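Local coordinates for protein beta-lactamase II (Erythrobacter litoralis, PDB 6V72) that probably hydrolyses the amide bond of beta-lactam antibiotics as a zinc-dependent class B enzyme, opening the ring to a substituted beta-amino acid, at residues A[138-141]-A[142-146]; A[146-149]-A[150-154]; A[164-167]-A[168-171]. All blocks are in the same frame, centred on the assembly; numbering follows the deposited sequence.

Interaction 1: A[138-141]-A[142-146]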
ATOM      1  N   THR A 138      19.165  18.268  15.921  1.00 11.45           N
ATOM      2  CA  THR A 138      20.164  17.426  16.575  1.00 10.47           C
ATOM      3  C   THR A 138      19.441  16.391  17.429  1.00 11.07           C
ATOM      4  O   THR A 138      18.756  16.750  18.397  1.00 14.22           O
ATOM      5  CB  THR A 138      21.126  18.251  17.431  1.00 13.23           C
ATOM      6  OG1 THR A 138      20.383  18.978  18.424  1.00 19.24           O
ATOM      7  CG2 THR A 138      21.873  19.229  16.562  1.00 13.28           C
ATOM      8  N   PHE A 139      19.622  15.106  17.090  1.00 11.12           N
ATOM      9  CA  PHE A 139      19.029  14.009  17.841  1.00 11.14           C
ATOM     10  C   PHE A 139      20.117  13.299  18.633  1.00 11.63           C
ATOM     11  O   PHE A 139      21.210  13.049  18.112  1.00 14.64           O
ATOM     12  CB  PHE A 139      18.342  12.993  16.926  1.00 11.66           C
ATOM     13  CG  PHE A 139      16.985  13.427  16.435  1.00 10.50           C
ATOM     14  CD1 PHE A 139      15.926  13.547  17.316  1.00 12.01           C
ATOM     15  CD2 PHE A 139      16.771  13.725  15.091  1.00 12.05           C
ATOM     16  CE1 PHE A 139      14.675  13.939  16.894  1.00 11.66           C
ATOM     17  CE2 PHE A 139      15.508  14.121  14.640  1.00 13.41           C
ATOM     18  CZ  PHE A 139      14.447  14.227  15.547  1.00 11.77           C
ATOM     19  N   ASP A 140      19.820  12.987  19.891  1.00 12.47           N
ATOM     20  CA  ASP A 140      20.772  12.177  20.633  1.00 13.36           C
ATOM     21  C   ASP A 140      20.602  10.704  20.265  1.00 12.48           C
ATOM     22  O   ASP A 140      19.720  10.320  19.491  1.00 15.83           O
ATOM     23  CB  ASP A 140      20.690  12.451  22.155  1.00 14.51           C
ATOM     24  CG  ASP A 140      19.481  11.840  22.861  1.00 15.62           C
ATOM     25  OD1 ASP A 140      18.853  10.886  22.370  1.00 16.83           O
ATOM     26  OD2 ASP A 140      19.188  12.333  23.987  1.00 19.11           O
ATOM     27  N   ALA A 141      21.495   9.876  20.803  1.00 14.42           N
ATOM     28  CA  ALA A 141      21.567   8.484  20.394  1.00 16.47           C
ATOM     29  C   ALA A 141      20.366   7.681  20.860  1.00 17.44           C
ATOM     30  O   ALA A 141      20.142   6.576  20.352  1.00 20.98           O
ATOM     31  CB  ALA A 141      22.857   7.870  20.928  1.00 18.80           C
ATOM     32  N   ASN A 142      19.572   8.219  21.784  1.00 15.91           N
ATOM     33  CA  ASN A 142      18.339   7.577  22.219  1.00 17.29           C
ATOM     34  C   ASN A 142      17.131   8.035  21.422  1.00 16.97           C
ATOM     35  O   ASN A 142      16.021   7.537  21.654  1.00 18.76           O
ATOM     36  CB  ASN A 142      18.119   7.851  23.702  1.00 19.68           C
ATOM     37  CG  ASN A 142      19.151   7.177  24.558  1.00 23.95           C
ATOM     38  OD1 ASN A 142      19.628   7.749  25.530  1.00 27.74           O
ATOM     39  ND2 ASN A 142      19.513   5.957  24.190  1.00 24.71           N
ATOM     40  N   GLY A 143      17.326   8.940  20.472  1.00 15.33           N
ATOM     41  CA  GLY A 143      16.269   9.405  19.611  1.00 13.60           C
ATOM     42  C   GLY A 143      15.646  10.724  20.014  1.00 11.19           C
ATOM     43  O   GLY A 143      14.759  11.203  19.301  1.00 12.37           O
ATOM     44  N   TRP A 144      16.094  11.338  21.115  1.00 13.02           N
ATOM     45  CA  TRP A 144      15.476  12.569  21.600  1.00 12.12           C
ATOM     46  C   TRP A 144      16.188  13.795  21.054  1.00 12.61           C
ATOM     47  O   TRP A 144      17.414  13.843  21.000  1.00 13.82           O
ATOM     48  CB  TRP A 144      15.484  12.613  23.126  1.00 13.74           C
ATOM     49  CG  TRP A 144      14.572  11.600  23.710  1.00 13.00           C
ATOM     50  CD1 TRP A 144      14.927  10.415  24.303  1.00 15.28           C
ATOM     51  CD2 TRP A 144      13.142  11.660  23.738  1.00 14.67           C
ATOM     52  NE1 TRP A 144      13.794   9.742  24.709  1.00 15.37           N
ATOM     53  CE2 TRP A 144      12.688  10.483  24.369  1.00 15.63           C
ATOM     54  CE3 TRP A 144      12.196  12.583  23.263  1.00 14.20           C
ATOM     55  CZ2 TRP A 144      11.333  10.215  24.566  1.00 15.19           C
ATOM     56  CZ3 TRP A 144      10.835  12.317  23.471  1.00 15.40           C
ATOM     57  CH2 TRP A 144      10.423  11.136  24.116  1.00 15.88           C
ATOM     58  N   ALA A 145      15.408  14.796  20.664  1.00 13.34           N
ATOM     59  CA  ALA A 145      16.008  16.038  20.208  1.00 11.45           C
ATOM     60  C   ALA A 145      16.708  16.750  21.357  1.00 10.43           C
ATOM     61  O   ALA A 145      16.335  16.637  22.533  1.00 15.41           O
ATOM     62  CB  ALA A 145      14.948  16.960  19.594  1.00 13.30           C
ATOM     63  N   THR A 146      17.738  17.506  21.001  1.00 11.42           N
ATOM     64  CA  THR A 146      18.463  18.318  21.969  1.00 13.35           C
ATOM     65  C   THR A 146      18.757  19.655  21.313  1.00 12.72           C
ATOM     66  O   THR A 146      18.316  19.926  20.193  1.00 13.83           O
ATOM     67  CB  THR A 146      19.766  17.640  22.406  1.00 18.50           C
ATOM     68  OG1 THR A 146      20.444  18.461  23.406  1.00 22.50           O
ATOM     69  CG2 THR A 146      20.659  17.395  21.166  1.00 16.23           C
TER
HETATM   70  O   HOH W   1      18.749  20.972  17.349  1.00 15.47           O
HETATM   71  O   HOH W   2      18.522  10.567  25.867  1.00 29.99           O
HETATM   72  O   HOH W   3      17.848  15.130  24.609  1.00 33.77           O

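Interaction 2: A[146-149]-A[150-154]. With CA (calcium ion), chain D.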
ATOM      1  N   THR A 146      17.738  17.506  21.001  1.00 11.42           N
ATOM      2  CA  THR A 146      18.463  18.318  21.969  1.00 13.35           C
ATOM      3  C   THR A 146      18.757  19.655  21.313  1.00 12.72           C
ATOM      4  O   THR A 146      18.316  19.926  20.193  1.00 13.83           O
ATOM      5  CB  THR A 146      19.766  17.640  22.406  1.00 18.50           C
ATOM      6  OG1 THR A 146      20.444  18.461  23.406  1.00 22.50           O
ATOM      7  CG2 THR A 146      20.659  17.395  21.166  1.00 16.23           C
ATOM      8  N   GLY A 147      19.474  20.507  22.026  1.00 13.68           N
ATOM      9  CA  GLY A 147      19.925  21.723  21.397  1.00 12.43           C
ATOM     10  C   GLY A 147      18.806  22.648  20.959  1.00 10.89           C
ATOM     11  O   GLY A 147      17.728  22.731  21.579  1.00 12.63           O
ATOM     12  N   GLU A 148      19.082  23.374  19.858  1.00 11.30           N
ATOM     13  CA  GLU A 148      18.183  24.425  19.400  1.00 12.49           C
ATOM     14  C   GLU A 148      16.805  23.888  19.015  1.00 11.34           C
ATOM     15  O   GLU A 148      15.793  24.562  19.241  1.00 14.02           O
ATOM     16  CB  GLU A 148      18.810  25.170  18.223  1.00 15.17           C
ATOM     17  CG  GLU A 148      19.823  26.208  18.628  1.00 21.53           C
ATOM     18  CD  GLU A 148      19.222  27.339  19.452  1.00 23.94           C
ATOM     19  OE1 GLU A 148      18.005  27.616  19.315  1.00 26.00           O
ATOM     20  OE2 GLU A 148      19.971  27.955  20.235  1.00 23.58           O
ATOM     21  N   ALA A 149      16.741  22.690  18.418  1.00 10.81           N
ATOM     22  CA  ALA A 149      15.436  22.133  18.067  1.00 10.87           C
ATOM     23  C   ALA A 149      14.582  21.925  19.317  1.00 12.31           C
ATOM     24  O   ALA A 149      13.395  22.264  19.345  1.00 12.71           O
ATOM     25  CB  ALA A 149      15.601  20.806  17.312  1.00 14.77           C
ATOM     26  N   ALA A 150      15.175  21.367  20.369  1.00 10.85           N
ATOM     27  CA  ALA A 150      14.418  21.118  21.587  1.00 11.91           C
ATOM     28  C   ALA A 150      13.957  22.414  22.231  1.00 12.53           C
ATOM     29  O   ALA A 150      12.818  22.500  22.700  1.00 14.52           O
ATOM     30  CB  ALA A 150      15.268  20.307  22.564  1.00 12.98           C
ATOM     31  N   GLN A 151      14.823  23.439  22.247  1.00 11.71           N
ATOM     32  CA  GLN A 151      14.428  24.732  22.806  1.00 12.79           C
ATOM     33  C   GLN A 151      13.363  25.398  21.955  1.00 14.20           C
ATOM     34  O   GLN A 151      12.387  25.950  22.484  1.00 18.39           O
ATOM     35  CB  GLN A 151      15.643  25.647  22.910  1.00 14.68           C
ATOM     36  CG  GLN A 151      15.385  26.957  23.654  1.00 18.19           C
ATOM     37  CD  GLN A 151      16.610  27.859  23.644  1.00 20.90           C
ATOM     38  OE1 GLN A 151      17.103  28.234  22.590  1.00 24.57           O
ATOM     39  NE2 GLN A 151      17.109  28.193  24.814  1.00 29.78           N
ATOM     40  N   SER A 152      13.545  25.375  20.638  1.00 15.12           N
ATOM     41  CA  SER A 152      12.710  26.169  19.745  1.00 15.04           C
ATOM     42  C   SER A 152      11.334  25.577  19.535  1.00 14.93           C
ATOM     43  O   SER A 152      10.399  26.313  19.200  1.00 16.88           O
ATOM     44  CB  SER A 152      13.387  26.325  18.381  1.00 17.94           C
ATOM     45  OG  SER A 152      14.676  26.917  18.511  1.00 21.62           O
ATOM     46  N   LEU A 153      11.180  24.268  19.715  1.00 14.55           N
ATOM     47  CA  LEU A 153       9.913  23.614  19.436  1.00 14.32           C
ATOM     48  C   LEU A 153       9.192  23.199  20.703  1.00 14.80           C
ATOM     49  O   LEU A 153       8.076  22.683  20.618  1.00 15.50           O
ATOM     50  CB  LEU A 153      10.139  22.396  18.532  1.00 15.76           C
ATOM     51  CG  LEU A 153      10.747  22.832  17.176  1.00 17.65           C
ATOM     52  CD1 LEU A 153      11.361  21.697  16.393  1.00 20.48           C
ATOM     53  CD2 LEU A 153       9.697  23.541  16.313  1.00 20.11           C
ATOM     54  N   ALA A 154       9.797  23.406  21.865  1.00 13.50           N
ATOM     55  CA  ALA A 154       9.097  23.184  23.125  1.00 14.30           C
ATOM     56  C   ALA A 154       7.763  23.931  23.114  1.00 15.41           C
ATOM     57  O   ALA A 154       7.691  25.061  22.613  1.00 18.36           O
ATOM     58  CB  ALA A 154       9.967  23.662  24.296  1.00 17.24           C
TER
HETATM   59 CA    CA D 303      17.833  29.573  20.774  0.78 20.83          CA
HETATM   60  O   HOH W   4      15.514  29.061  20.063  1.00 32.50           O

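Interaction 3: A[164-167]-A[168-171]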
ATOM      1  N   ALA A 164      10.873   3.651   9.297  1.00 12.07           N
ATOM      2  CA  ALA A 164       9.584   2.973   9.245  1.00 12.59           C
ATOM      3  C   ALA A 164       8.907   3.336   7.929  1.00 11.78           C
ATOM      4  O   ALA A 164       9.261   2.783   6.890  1.00 15.60           O
ATOM      5  CB  ALA A 164       8.728   3.341  10.457  1.00 13.37           C
ATOM      6  N   HIS A 165       7.977   4.294   7.947  1.00 13.17           N
ATOM      7  CA  HIS A 165       7.333   4.700   6.699  1.00 13.82           C
ATOM      8  C   HIS A 165       8.356   5.303   5.739  1.00 16.03           C
ATOM      9  O   HIS A 165       8.296   5.082   4.512  1.00 16.22           O
ATOM     10  CB  HIS A 165       6.207   5.684   6.993  1.00 17.06           C
ATOM     11  CG  HIS A 165       5.545   6.240   5.771  1.00 24.08           C
ATOM     12  ND1 HIS A 165       4.500   5.604   5.139  1.00 28.52           N
ATOM     13  CD2 HIS A 165       5.758   7.390   5.085  1.00 27.31           C
ATOM     14  CE1 HIS A 165       4.108   6.327   4.103  1.00 28.84           C
ATOM     15  NE2 HIS A 165       4.858   7.415   4.046  1.00 30.91           N
ATOM     16  N   THR A 166       9.308   6.055   6.285  1.00 14.29           N
ATOM     17  CA  THR A 166      10.521   6.472   5.600  1.00 14.95           C
ATOM     18  C   THR A 166      11.701   6.258   6.534  1.00 13.18           C
ATOM     19  O   THR A 166      11.535   6.051   7.731  1.00 15.60           O
ATOM     20  CB  THR A 166      10.471   7.941   5.171  1.00 18.41           C
ATOM     21  OG1 THR A 166      10.366   8.764   6.343  1.00 21.23           O
ATOM     22  CG2 THR A 166       9.293   8.192   4.273  1.00 21.87           C
ATOM     23  N   ARG A 167      12.912   6.366   5.981  1.00 15.26           N
ATOM     24  CA  ARG A 167      14.111   6.169   6.793  1.00 15.31           C
ATOM     25  C   ARG A 167      14.196   7.192   7.912  1.00 16.41           C
ATOM     26  O   ARG A 167      14.674   6.891   9.016  1.00 19.04           O
ATOM     27  CB  ARG A 167      15.369   6.266   5.920  1.00 17.42           C
ATOM     28  CG  ARG A 167      16.672   5.890   6.661  1.00 21.76           C
ATOM     29  CD  ARG A 167      17.933   6.197   5.847  1.00 24.66           C
ATOM     30  NE  ARG A 167      18.028   7.632   5.586  1.00 24.93           N
ATOM     31  CZ  ARG A 167      18.830   8.198   4.686  1.00 24.57           C
ATOM     32  NH1 ARG A 167      19.661   7.445   3.954  1.00 24.62           N
ATOM     33  NH2 ARG A 167      18.799   9.526   4.531  1.00 25.80           N
ATOM     34  N   ASP A 168      13.759   8.416   7.643  1.00 15.50           N
ATOM     35  CA  ASP A 168      14.037   9.516   8.553  1.00 17.48           C
ATOM     36  C   ASP A 168      12.766  10.095   9.177  1.00 14.87           C
ATOM     37  O   ASP A 168      12.798  11.214   9.703  1.00 17.67           O
ATOM     38  CB  ASP A 168      14.837  10.588   7.815  1.00 20.03           C
ATOM     39  CG  ASP A 168      16.120  10.023   7.147  1.00 24.06           C
ATOM     40  OD1 ASP A 168      16.915   9.306   7.818  1.00 25.42           O
ATOM     41  OD2 ASP A 168      16.324  10.280   5.938  1.00 28.55           O
ATOM     42  N   ASN A 169      11.655   9.354   9.167  1.00 12.63           N
ATOM     43  CA  ASN A 169      10.436   9.874   9.787  1.00 12.02           C
ATOM     44  C   ASN A 169      10.633  10.152  11.274  1.00 12.64           C
ATOM     45  O   ASN A 169      11.328   9.410  11.971  1.00 12.92           O
ATOM     46  CB  ASN A 169       9.245   8.912   9.554  1.00 12.41           C
ATOM     47  CG  ASN A 169       9.508   7.444   9.918  1.00 24.44           C
ATOM     48  OD1 ASN A 169      10.367   7.111  10.745  1.00 31.77           O
ATOM     49  ND2 ASN A 169       8.719   6.577   9.329  1.00 27.15           N
ATOM     50  N   ILE A 170      10.040  11.253  11.757  1.00 10.89           N
ATOM     51  CA  ILE A 170      10.102  11.582  13.178  1.00 10.04           C
ATOM     52  C   ILE A 170       8.692  11.741  13.745  1.00 11.09           C
ATOM     53  O   ILE A 170       7.697  11.753  13.025  1.00 13.37           O
ATOM     54  CB  ILE A 170      10.958  12.834  13.464  1.00 10.00           C
ATOM     55  CG1 ILE A 170      10.327  14.079  12.823  1.00 10.73           C
ATOM     56  CG2 ILE A 170      12.407  12.620  12.973  1.00 12.77           C
ATOM     57  CD1 ILE A 170      11.055  15.398  13.222  1.00 13.47           C
ATOM     58  N   THR A 171       8.624  11.832  15.072  1.00 10.28           N
ATOM     59  CA  THR A 171       7.364  11.934  15.801  1.00 11.35           C
ATOM     60  C   THR A 171       7.482  13.045  16.835  1.00 11.98           C
ATOM     61  O   THR A 171       8.586  13.482  17.183  1.00 13.12           O
ATOM     62  CB  THR A 171       7.012  10.613  16.495  1.00 13.35           C
ATOM     63  OG1 THR A 171       8.009  10.318  17.483  1.00 13.64           O
ATOM     64  CG2 THR A 171       6.942   9.464  15.480  1.00 15.62           C
TER

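Interaction 1: A[138-141]-A[142-146]
Two backbone N-H groups grip Asp-140 OD1 from opposite faces of its carboxylate: Asn-142 N stands 2.8 Å from OD1, and Trp-144 N reaches that oxygen at 3.1 Å. The carboxylate can sit between them because its CG lies between the backbone N and the carbonyl carbon (chi1 75°), which folds the acid back over the turn it starts. That turn is type I, from Asp-140 to Gly-143, closed by Gly-143 N on Asp-140 O at 2.9 Å. Gly-143, at positive phi, then turns the chain into the returning strand of a beta hairpin, where Asp-140 N meets Trp-144 O at 2.8 Å in an almost straight bond (178°). Asp-140 and the indole of Trp-144 run side by side, their planes 83° apart, with OD1 at the ring's edge. Beyond them Phe-139 and Ala-145 form a non-hydrogen-bonded pair, Phe-139 CE1 lying 4.1 Å from Ala-145 CB. Tyr-159 and Phe-216 meet the Trp-144 ring, and Ala-145 joins its backbone to Leu-158. The second carboxylate oxygen, OD2, accepts from two waters, which bridge it to Asn-142 OD1 and Ala-145 O. Held through both oxygens and through its own backbone, Asp-140 links the turn to the start of the returning strand, and so many donors around one carboxylate would be expected to favour its ionised form.

Interaction 2: A[146-149]-A[150-154]
At the head of the short alpha-helix 147-153, Thr-146 O accepts a weak bond from Ala-150 N at 3.5 Å. Gly-147 follows with positive phi, which favours glycine, and its carbonyl takes Gln-151 N in a regular i to i+4 bond of 3.1 Å. Glu-148 supplies two of the calcium ligands. Its bend at chi2 (-63°) sets the carboxylate beside the end of Gln-151, where both oxygens reach the calcium ion, OE1 at 2.4 Å and OE2 at 2.7 Å. One turn on, Gln-151 sends an extended side chain the same way and adds OE1 at 2.4 Å, its amide plane steeply inclined (68°) to the carboxylate. Thus an i, i+3 pair on one helical face chelates the ion, the glutamate in bidentate fashion, and the ion probably offsets the repulsion between Glu-148 OE1 and Gln-151 OE1. The backbone carbonyl of Glu-148 is doubly used, since Ser-152 N and Ser-152 OG approach its oxygen from opposite faces of the carbonyl plane. Ala-149 turns to the protein instead: its carbonyl receives Leu-153 N, while Trp-116 and Ile-137 of the neighbouring strands lie against its methyl. Leu-153 packs on the same tryptophan, so the helix lies on the sheet with its calcium-binding face outward. Water 4 links metal and serine: it sits 2.5 Å from the calcium ion and donates to Ser-152 OG at 2.8 Å.

Interaction 3: A[164-167]-A[168-171]
Asp-168 meets Arg-167, its immediate neighbour in the chain, in a salt bridge that the arginine makes side-on, offering NE and NH2 to the two carboxylate oxygens. Arg-167 NE lies 3.0 Å from Asp-168 OD1, on the syn side though 27° out of the carboxylate plane. Arg-167 NH2 approaches Asp-168 OD2 at 2.9 Å on its syn lone pair, close to the guanidinium plane, and a weak bond from NE to OD2 crosses between the two. The planes of the charged groups are twisted 51° apart, so the pair is bidentate without being flat. The bend at chi3 of Arg-167 (62°) makes this possible between adjacent residues, since it swings the guanidinium off the extended line of the chain and beside the acid. Arg-167 NH2 has a second acidic partner in Glu-123, and Tyr-160 bonds to the arginine carbonyl through its hydroxyl. Asn-169 is the last residue of a type I beta turn that begins at Thr-166. Its CB lies 3.4 Å from Thr-166 OG1, and the two side chains cross at an angle. Asn-169 CG sits between the backbone N and the carbonyl carbon, which turns the side chain back toward the backbone at His-165 and Thr-166. This is the loop that carries His-165, a zinc ligand, although no zinc is bound to this chain here; Cys-184, another zinc ligand, lies beside the histidine. With two acidic partners, the positive charge of Arg-167 is probably well compensated, and the bridge joins the two middle residues of the turn that follows the zinc-binding His-165.

The three contacts follow one another along the chain, from hairpin to helix to active-site loop. Interactions 1 and 2 share Thr-146, where strand 145-146, paired with strand 135-139 of the large mixed sheet, passes directly into helix 147-153; their centres are about 11 Å apart. Interaction 3 lies about 14 Å from interaction 1, centre to centre, in the loop between strands 157-159 and 171-174 of the smaller sheet, and touches it where Phe-139 CZ meets Ile-170 CG2 at 3.7 Å. Interactions 2 and 3 do not touch, their centres being about 19 Å apart. This calcium site is set apart from the zinc-binding loop, while the hairpin contacts both regions.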